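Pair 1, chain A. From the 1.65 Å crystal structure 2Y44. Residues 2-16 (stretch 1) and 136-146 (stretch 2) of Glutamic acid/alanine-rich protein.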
# COMPACT_ATOMS: atom_id res chain seq x y z
N VAL A 2 1.95 -31.54 -1.47
CA VAL A 2 2.98 -30.53 -1.21
C VAL A 2 2.79 -29.29 -2.11
O VAL A 2 3.11 -28.18 -1.69
CB VAL A 2 4.39 -31.10 -1.37
CG1 VAL A 2 4.65 -31.47 -2.82
CG2 VAL A 2 5.45 -30.07 -0.86
N GLU A 3 2.27 -29.47 -3.33
CA GLU A 3 2.01 -28.31 -4.18
C GLU A 3 1.05 -27.33 -3.48
O GLU A 3 1.20 -26.12 -3.55
CB GLU A 3 1.45 -28.73 -5.55
CG GLU A 3 1.16 -27.58 -6.50
CD GLU A 3 0.72 -28.04 -7.88
OE1 GLU A 3 0.23 -29.19 -8.02
OE2 GLU A 3 0.81 -27.22 -8.83
N GLU A 4 0.01 -27.88 -2.88
CA GLU A 4 -0.95 -27.04 -2.21
C GLU A 4 -0.34 -26.33 -1.00
O GLU A 4 -0.65 -25.18 -0.73
CB GLU A 4 -2.09 -27.93 -1.75
CG GLU A 4 -3.36 -27.27 -1.83
CD GLU A 4 -3.91 -27.13 -0.48
OE1 GLU A 4 -3.28 -26.38 0.31
OE2 GLU A 4 -4.86 -27.89 -0.17
N VAL A 5 0.53 -27.04 -0.29
CA VAL A 5 1.17 -26.47 0.90
C VAL A 5 2.07 -25.32 0.52
O VAL A 5 2.05 -24.27 1.18
CB VAL A 5 1.99 -27.52 1.65
CG1 VAL A 5 2.72 -26.88 2.83
CG2 VAL A 5 1.06 -28.64 2.17
N GLN A 6 2.83 -25.49 -0.55
CA GLN A 6 3.75 -24.45 -0.99
C GLN A 6 2.98 -23.27 -1.55
O GLN A 6 3.36 -22.11 -1.37
CB GLN A 6 4.68 -24.99 -2.07
CG GLN A 6 5.79 -25.91 -1.54
CD GLN A 6 6.91 -25.17 -0.76
OE1 GLN A 6 6.68 -24.13 -0.11
NE2 GLN A 6 8.14 -25.70 -0.85
N THR A 7 1.85 -23.56 -2.18
CA THR A 7 1.02 -22.48 -2.73
C THR A 7 0.32 -21.68 -1.62
O THR A 7 0.23 -20.45 -1.66
CB THR A 7 0.05 -23.08 -3.81
OG1 THR A 7 0.84 -23.69 -4.84
CG2 THR A 7 -0.80 -22.03 -4.44
N MET A 8 -0.10 -22.37 -0.56
CA MET A 8 -0.68 -21.75 0.62
C MET A 8 0.41 -20.92 1.31
O MET A 8 0.13 -19.85 1.84
CB MET A 8 -1.21 -22.81 1.58
CG MET A 8 -1.71 -22.25 2.93
SD MET A 8 -2.87 -23.31 3.80
CE MET A 8 -2.46 -24.94 3.08
N CYS A 9 1.64 -21.44 1.29
CA CYS A 9 2.77 -20.70 1.84
C CYS A 9 2.98 -19.36 1.13
O CYS A 9 3.18 -18.35 1.79
CB CYS A 9 4.06 -21.53 1.74
SG CYS A 9 5.43 -20.56 2.34
N ASP A 10 2.92 -19.35 -0.20
CA ASP A 10 3.02 -18.11 -0.94
C ASP A 10 1.94 -17.12 -0.53
O ASP A 10 2.21 -15.93 -0.36
CB ASP A 10 2.97 -18.39 -2.44
CG ASP A 10 4.17 -19.23 -2.92
OD1 ASP A 10 5.20 -19.33 -2.21
OD2 ASP A 10 4.12 -19.70 -4.10
N VAL A 11 0.70 -17.62 -0.37
CA VAL A 11 -0.35 -16.72 0.11
C VAL A 11 0.01 -16.19 1.51
O VAL A 11 -0.09 -15.00 1.76
CB VAL A 11 -1.71 -17.45 0.14
CG1 VAL A 11 -2.76 -16.68 0.96
CG2 VAL A 11 -2.20 -17.59 -1.29
N ALA A 12 0.41 -17.08 2.42
CA ALA A 12 0.74 -16.64 3.77
C ALA A 12 1.84 -15.57 3.77
O ALA A 12 1.73 -14.58 4.49
CB ALA A 12 1.15 -17.83 4.63
N ARG A 13 2.86 -15.74 2.94
CA ARG A 13 3.97 -14.72 2.86
C ARG A 13 3.49 -13.37 2.35
O ARG A 13 3.93 -12.30 2.80
CB ARG A 13 5.11 -15.25 1.97
CG ARG A 13 5.84 -16.45 2.60
CD ARG A 13 7.34 -16.22 2.55
NE ARG A 13 8.11 -17.19 3.33
CZ ARG A 13 8.61 -18.32 2.83
NH1 ARG A 13 8.35 -18.68 1.58
NH2 ARG A 13 9.42 -19.06 3.58
N GLN A 14 2.58 -13.41 1.37
CA GLN A 14 1.88 -12.20 0.92
C GLN A 14 1.10 -11.51 2.03
O GLN A 14 1.26 -10.32 2.26
CB GLN A 14 0.99 -12.49 -0.31
CG GLN A 14 1.74 -13.05 -1.51
CD GLN A 14 2.57 -11.99 -2.25
OE1 GLN A 14 3.76 -12.20 -2.55
NE2 GLN A 14 1.94 -10.88 -2.56
N LEU A 15 0.22 -12.26 2.71
CA LEU A 15 -0.51 -11.74 3.84
C LEU A 15 0.41 -11.16 4.93
O LEU A 15 0.18 -10.08 5.46
CB LEU A 15 -1.42 -12.83 4.43
CG LEU A 15 -2.56 -13.32 3.53
CD1 LEU A 15 -3.26 -14.50 4.17
CD2 LEU A 15 -3.54 -12.19 3.16
N ARG A 16 1.45 -11.91 5.31
CA ARG A 16 2.38 -11.40 6.31
C ARG A 16 3.10 -10.09 5.92
O ARG A 16 3.62 -9.38 6.79
CB ARG A 16 3.44 -12.48 6.64
CG ARG A 16 2.83 -13.72 7.22
CD ARG A 16 3.85 -14.83 7.18
NE ARG A 16 3.30 -16.12 7.59
CZ ARG A 16 3.93 -17.28 7.37
NH1 ARG A 16 5.09 -17.31 6.68
NH2 ARG A 16 3.37 -18.42 7.74
N SER A 136 -2.10 -12.69 -7.65
CA SER A 136 -1.57 -13.87 -8.27
C SER A 136 -1.50 -15.04 -7.29
O SER A 136 -1.88 -16.18 -7.62
CB SER A 136 -0.19 -13.58 -8.82
OG SER A 136 -0.32 -12.67 -9.91
N ALA A 137 -1.06 -14.73 -6.07
CA ALA A 137 -0.91 -15.75 -5.03
C ALA A 137 -2.28 -16.40 -4.72
O ALA A 137 -2.39 -17.62 -4.59
CB ALA A 137 -0.28 -15.15 -3.74
N PHE A 138 -3.32 -15.58 -4.60
CA PHE A 138 -4.64 -16.16 -4.32
C PHE A 138 -5.17 -16.92 -5.53
O PHE A 138 -5.80 -17.96 -5.34
CB PHE A 138 -5.63 -15.07 -3.90
CG PHE A 138 -5.58 -14.75 -2.43
CD1 PHE A 138 -6.37 -15.46 -1.54
CD2 PHE A 138 -4.74 -13.78 -1.95
CE1 PHE A 138 -6.32 -15.23 -0.17
CE2 PHE A 138 -4.69 -13.51 -0.57
CZ PHE A 138 -5.49 -14.23 0.30
N ASP A 139 -4.99 -16.38 -6.75
CA ASP A 139 -5.35 -17.13 -8.00
C ASP A 139 -4.71 -18.54 -8.01
O ASP A 139 -5.33 -19.53 -8.40
CB ASP A 139 -4.87 -16.37 -9.26
CG ASP A 139 -5.81 -15.22 -9.67
OD1 ASP A 139 -6.90 -15.09 -9.09
OD2 ASP A 139 -5.42 -14.48 -10.60
N ALA A 140 -3.43 -18.61 -7.63
CA ALA A 140 -2.70 -19.87 -7.69
C ALA A 140 -3.29 -20.86 -6.72
O ALA A 140 -3.48 -22.03 -7.07
CB ALA A 140 -1.20 -19.63 -7.37
N LEU A 141 -3.60 -20.38 -5.52
CA LEU A 141 -4.25 -21.23 -4.53
C LEU A 141 -5.66 -21.68 -4.98
O LEU A 141 -5.98 -22.86 -4.91
CB LEU A 141 -4.29 -20.56 -3.16
CG LEU A 141 -4.84 -21.44 -2.02
CD1 LEU A 141 -3.98 -22.75 -1.80
CD2 LEU A 141 -4.84 -20.57 -0.73
N ALA A 142 -6.42 -20.75 -5.54
CA ALA A 142 -7.76 -21.05 -6.06
C ALA A 142 -7.71 -22.14 -7.13
O ALA A 142 -8.58 -23.05 -7.20
CB ALA A 142 -8.44 -19.80 -6.59
N GLU A 143 -6.71 -22.06 -7.98
CA GLU A 143 -6.55 -23.01 -9.08
C GLU A 143 -6.35 -24.45 -8.63
O GLU A 143 -6.77 -25.37 -9.33
CB GLU A 143 -5.39 -22.58 -10.00
CG GLU A 143 -5.77 -21.35 -10.85
CD GLU A 143 -4.56 -20.55 -11.28
OE1 GLU A 143 -3.43 -21.08 -11.17
OE2 GLU A 143 -4.74 -19.45 -11.85
N LEU A 144 -5.71 -24.65 -7.46
CA LEU A 144 -5.50 -26.00 -6.92
C LEU A 144 -6.76 -26.61 -6.27
O LEU A 144 -6.79 -27.82 -5.99
CB LEU A 144 -4.37 -26.02 -5.88
CG LEU A 144 -3.01 -25.53 -6.39
CD1 LEU A 144 -1.89 -25.76 -5.34
CD2 LEU A 144 -2.67 -26.26 -7.69
N LEU A 145 -7.72 -25.75 -5.93
CA LEU A 145 -8.87 -26.15 -5.16
C LEU A 145 -10.18 -25.75 -5.83
O LEU A 145 -10.85 -24.81 -5.40
CB LEU A 145 -8.77 -25.52 -3.76
CG LEU A 145 -7.47 -25.94 -3.06
CD1 LEU A 145 -7.14 -24.98 -1.94
CD2 LEU A 145 -7.65 -27.35 -2.49
N PRO A 146 -10.53 -26.45 -6.93
CA PRO A 146 -11.68 -25.97 -7.72
C PRO A 146 -12.98 -25.92 -6.92
O PRO A 146 -13.79 -25.02 -7.14
CB PRO A 146 -11.79 -27.01 -8.84
CG PRO A 146 -10.35 -27.47 -9.08
CD PRO A 146 -9.74 -27.48 -7.65
O HOH W 1 -0.10 -18.85 -3.98

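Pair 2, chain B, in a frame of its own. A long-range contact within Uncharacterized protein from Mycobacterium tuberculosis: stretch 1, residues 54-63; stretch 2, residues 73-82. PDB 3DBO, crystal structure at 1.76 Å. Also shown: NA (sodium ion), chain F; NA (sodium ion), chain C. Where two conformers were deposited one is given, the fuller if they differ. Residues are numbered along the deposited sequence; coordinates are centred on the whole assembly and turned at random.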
# COMPACT_ATOMS: atom_id res chain seq x y z
N THR B 54 -3.33 3.95 2.13
CA THR B 54 -3.09 4.26 0.71
C THR B 54 -4.10 5.28 0.21
O THR B 54 -3.73 6.19 -0.54
CB THR B 54 -3.10 3.00 -0.17
OG1 THR B 54 -1.96 2.20 0.18
CG2 THR B 54 -3.04 3.35 -1.68
N LEU B 55 -5.36 5.17 0.63
CA LEU B 55 -6.37 6.21 0.29
C LEU B 55 -5.83 7.60 0.71
O LEU B 55 -5.84 8.55 -0.06
CB LEU B 55 -7.73 5.91 0.96
CG LEU B 55 -8.86 6.91 0.69
CD1 LEU B 55 -9.10 7.12 -0.79
CD2 LEU B 55 -10.18 6.54 1.43
N ALA B 56 -5.33 7.68 1.95
CA ALA B 56 -4.76 8.92 2.47
C ALA B 56 -3.55 9.41 1.66
O ALA B 56 -3.43 10.59 1.34
CB ALA B 56 -4.34 8.72 3.93
N GLU B 57 -2.65 8.49 1.35
CA GLU B 57 -1.42 8.84 0.67
C GLU B 57 -1.65 9.31 -0.78
O GLU B 57 -1.05 10.29 -1.21
CB GLU B 57 -0.43 7.69 0.77
CG GLU B 57 0.14 7.62 2.19
CD GLU B 57 1.21 6.56 2.39
OE1 GLU B 57 1.27 5.60 1.59
OE2 GLU B 57 2.00 6.69 3.36
N LEU B 58 -2.55 8.62 -1.48
CA LEU B 58 -2.94 9.04 -2.85
C LEU B 58 -3.64 10.40 -2.82
O LEU B 58 -3.43 11.23 -3.70
CB LEU B 58 -3.80 7.96 -3.51
CG LEU B 58 -3.10 6.61 -3.75
CD1 LEU B 58 -4.10 5.67 -4.39
CD2 LEU B 58 -1.85 6.80 -4.62
N ARG B 59 -4.43 10.64 -1.78
CA ARG B 59 -5.13 11.92 -1.65
C ARG B 59 -4.15 13.05 -1.37
O ARG B 59 -4.24 14.11 -1.97
CB ARG B 59 -6.24 11.84 -0.61
CG ARG B 59 -7.26 12.97 -0.68
CD ARG B 59 -8.34 12.77 0.38
NE ARG B 59 -9.49 13.63 0.09
CZ ARG B 59 -9.65 14.86 0.56
NH1 ARG B 59 -8.75 15.39 1.39
NH2 ARG B 59 -10.71 15.57 0.20
N VAL B 60 -3.19 12.84 -0.47
CA VAL B 60 -2.18 13.86 -0.25
C VAL B 60 -1.39 14.12 -1.53
O VAL B 60 -1.04 15.28 -1.84
CB VAL B 60 -1.11 13.37 0.77
CG1 VAL B 60 0.13 14.29 0.74
CG2 VAL B 60 -1.68 13.31 2.15
N GLY B 61 -1.15 13.06 -2.32
CA GLY B 61 -0.53 13.21 -3.65
C GLY B 61 -1.25 14.22 -4.54
O GLY B 61 -0.61 15.08 -5.17
N VAL B 62 -2.58 14.12 -4.59
CA VAL B 62 -3.41 15.05 -5.40
C VAL B 62 -3.22 16.46 -4.88
O VAL B 62 -2.99 17.39 -5.66
CB VAL B 62 -4.92 14.65 -5.39
CG1 VAL B 62 -5.78 15.71 -6.06
CG2 VAL B 62 -5.14 13.28 -6.07
N LEU B 63 -3.28 16.62 -3.56
CA LEU B 63 -3.21 17.96 -2.96
C LEU B 63 -1.82 18.60 -3.03
O LEU B 63 -1.69 19.83 -3.03
CB LEU B 63 -3.71 17.89 -1.52
CG LEU B 63 -5.17 17.41 -1.34
CD1 LEU B 63 -5.48 17.40 0.14
CD2 LEU B 63 -6.14 18.33 -2.12
N GLN B 73 -2.94 13.47 -13.33
CA GLN B 73 -2.49 12.08 -13.26
C GLN B 73 -2.79 11.47 -11.87
O GLN B 73 -3.28 10.35 -11.76
CB GLN B 73 -1.00 11.95 -13.60
CG GLN B 73 -0.55 10.51 -13.85
CD GLN B 73 -1.51 9.75 -14.74
OE1 GLN B 73 -1.67 10.09 -15.92
NE2 GLN B 73 -2.17 8.73 -14.19
N ARG B 74 -2.44 12.22 -10.84
CA ARG B 74 -2.57 11.73 -9.46
C ARG B 74 -4.04 11.62 -9.10
O ARG B 74 -4.44 10.72 -8.35
CB ARG B 74 -1.83 12.65 -8.50
CG ARG B 74 -0.30 12.49 -8.59
CD ARG B 74 0.40 13.33 -7.57
NE ARG B 74 1.85 13.33 -7.76
CZ ARG B 74 2.70 14.03 -7.03
NH1 ARG B 74 2.26 14.81 -6.05
NH2 ARG B 74 4.01 13.97 -7.29
N LEU B 75 -4.85 12.51 -9.65
CA LEU B 75 -6.29 12.44 -9.43
C LEU B 75 -6.87 11.15 -10.05
O LEU B 75 -7.67 10.46 -9.40
CB LEU B 75 -6.99 13.72 -9.92
CG LEU B 75 -8.49 13.76 -9.60
CD1 LEU B 75 -8.79 13.64 -8.08
CD2 LEU B 75 -9.10 15.03 -10.19
N ALA B 76 -6.46 10.81 -11.27
CA ALA B 76 -6.78 9.48 -11.84
C ALA B 76 -6.33 8.30 -10.94
O ALA B 76 -7.05 7.31 -10.79
CB ALA B 76 -6.15 9.33 -13.26
N THR B 77 -5.15 8.41 -10.34
CA THR B 77 -4.67 7.34 -9.43
C THR B 77 -5.63 7.21 -8.23
O THR B 77 -6.04 6.10 -7.85
CB THR B 77 -3.23 7.63 -8.96
OG1 THR B 77 -2.42 8.01 -10.09
CG2 THR B 77 -2.63 6.40 -8.29
N LEU B 78 -5.98 8.35 -7.63
CA LEU B 78 -6.92 8.36 -6.50
C LEU B 78 -8.26 7.74 -6.88
O LEU B 78 -8.84 6.94 -6.13
CB LEU B 78 -7.11 9.79 -5.94
CG LEU B 78 -8.13 9.94 -4.79
CD1 LEU B 78 -7.68 9.13 -3.57
CD2 LEU B 78 -8.35 11.40 -4.43
N GLU B 79 -8.75 8.10 -8.07
CA GLU B 79 -10.02 7.60 -8.55
C GLU B 79 -9.98 6.09 -8.79
O GLU B 79 -11.02 5.44 -8.69
CB GLU B 79 -10.46 8.36 -9.82
CG GLU B 79 -11.00 9.77 -9.50
CD GLU B 79 -10.93 10.75 -10.69
OE1 GLU B 79 -10.16 10.48 -11.64
OE2 GLU B 79 -11.64 11.78 -10.65
N SER B 80 -8.81 5.53 -9.11
CA SER B 80 -8.70 4.09 -9.40
C SER B 80 -9.07 3.20 -8.20
O SER B 80 -9.36 2.02 -8.38
CB SER B 80 -7.31 3.73 -9.96
OG SER B 80 -6.32 3.60 -8.95
N VAL B 81 -9.06 3.77 -7.00
CA VAL B 81 -9.49 2.99 -5.83
C VAL B 81 -10.94 3.18 -5.43
O VAL B 81 -11.37 2.64 -4.42
CB VAL B 81 -8.56 3.19 -4.63
CG1 VAL B 81 -7.17 2.75 -5.02
CG2 VAL B 81 -8.54 4.62 -4.16
N ALA B 82 -11.71 3.92 -6.23
CA ALA B 82 -13.06 4.31 -5.82
C ALA B 82 -14.00 3.12 -5.59
O ALA B 82 -14.84 3.18 -4.68
CB ALA B 82 -13.67 5.33 -6.80
NA NA F . -2.23 20.01 -6.23
NA NA C . -2.49 0.10 1.61
O HOH W 2 -2.56 10.11 -6.21

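Pairs 1 and 2 each set two helices side by side in nearly antiparallel fashion. The axes approach to 8.7 Å at 154° between N-to-C directions in pair 1, and to 8.5 Å at 158° in pair 2. Fourteen central residues superpose with an RMSD of 0.3 Å, and the closest backbone approaches coincide: T7(A)–L141(A) matches L58(B)–L78(B), and V11(A)–A137(A) matches V62(B)–R74(B).

A leucine knob is common to both pairs. L141(A) sits among E4(A), T7(A), M8(A) and V11(A); its counterpart L78(B), in the same t,p rotamer, sits among L55(B), L58(B), R59(B) and V62(B). The valine wall of this hole is also common to both, V11(A) CG2 lying 4.0 Å from L141(A) CD2 and V62(B) CG2 4.0 Å from L78(B) CB. The other walls differ in chemistry. The side-chain centres of E4(A) and L55(B) fall 0.5 Å apart, yet E4(A) ends in a carboxylate, whereas L55(B) CD1 packs on L78(B) CD1 at 3.7 Å. M8(A) and R59(B) both border the knob with the inner part of their chains.

At the next wall, T7(A) is matched by L58(B). The threonine lays CG2 against the opposing backbone, 3.4 Å from L141(A) N, while its OG1 donates a hydrogen bond to E3(A) O (2.8 Å) within its own helix. Both reach the next matched residue: T7(A) CG2 lies 3.8 Å from A140(A) CB, and L58(B) CD2 lies 3.8 Å from T77(B) CG2, so the longer leucine meets a threonine methyl where the threonine meets an alanine. L58(B) also meets V81(B), the match of L144(A), through CD1 and CG1 at 4.3 Å. L144(A) is longer and brings CD1 to 3.5 Å from both T7(A) OG1 and E4(A) CA.

Toward the other end the solutions diverge. A137(A) offers only a methyl group, whose CB lies 4.0 Å from V11(A) CG2. R74(B) at this position extends past G61(B), the match of D10(A), and its NH1 donates a nearly straight hydrogen bond to G61(B) O (3.0 Å). An ideal CB on G61(B) would lie 3.6 Å from R74(B) CD. No direct hydrogen bond crosses pair 1. Beside the valine, F138(A) presents a ring face to V11(A) CG1, 4.1 Å from the centroid, whereas L75(B) CD1 meets V62(B) CG1 at 4.2 Å.

Water bridges matched carbonyls in both pairs, donating to T7(A) O (2.8 Å) and A137(A) O (2.7 Å) in one, and to L58(B) O and R74(B) O (2.9 Å each) in the other.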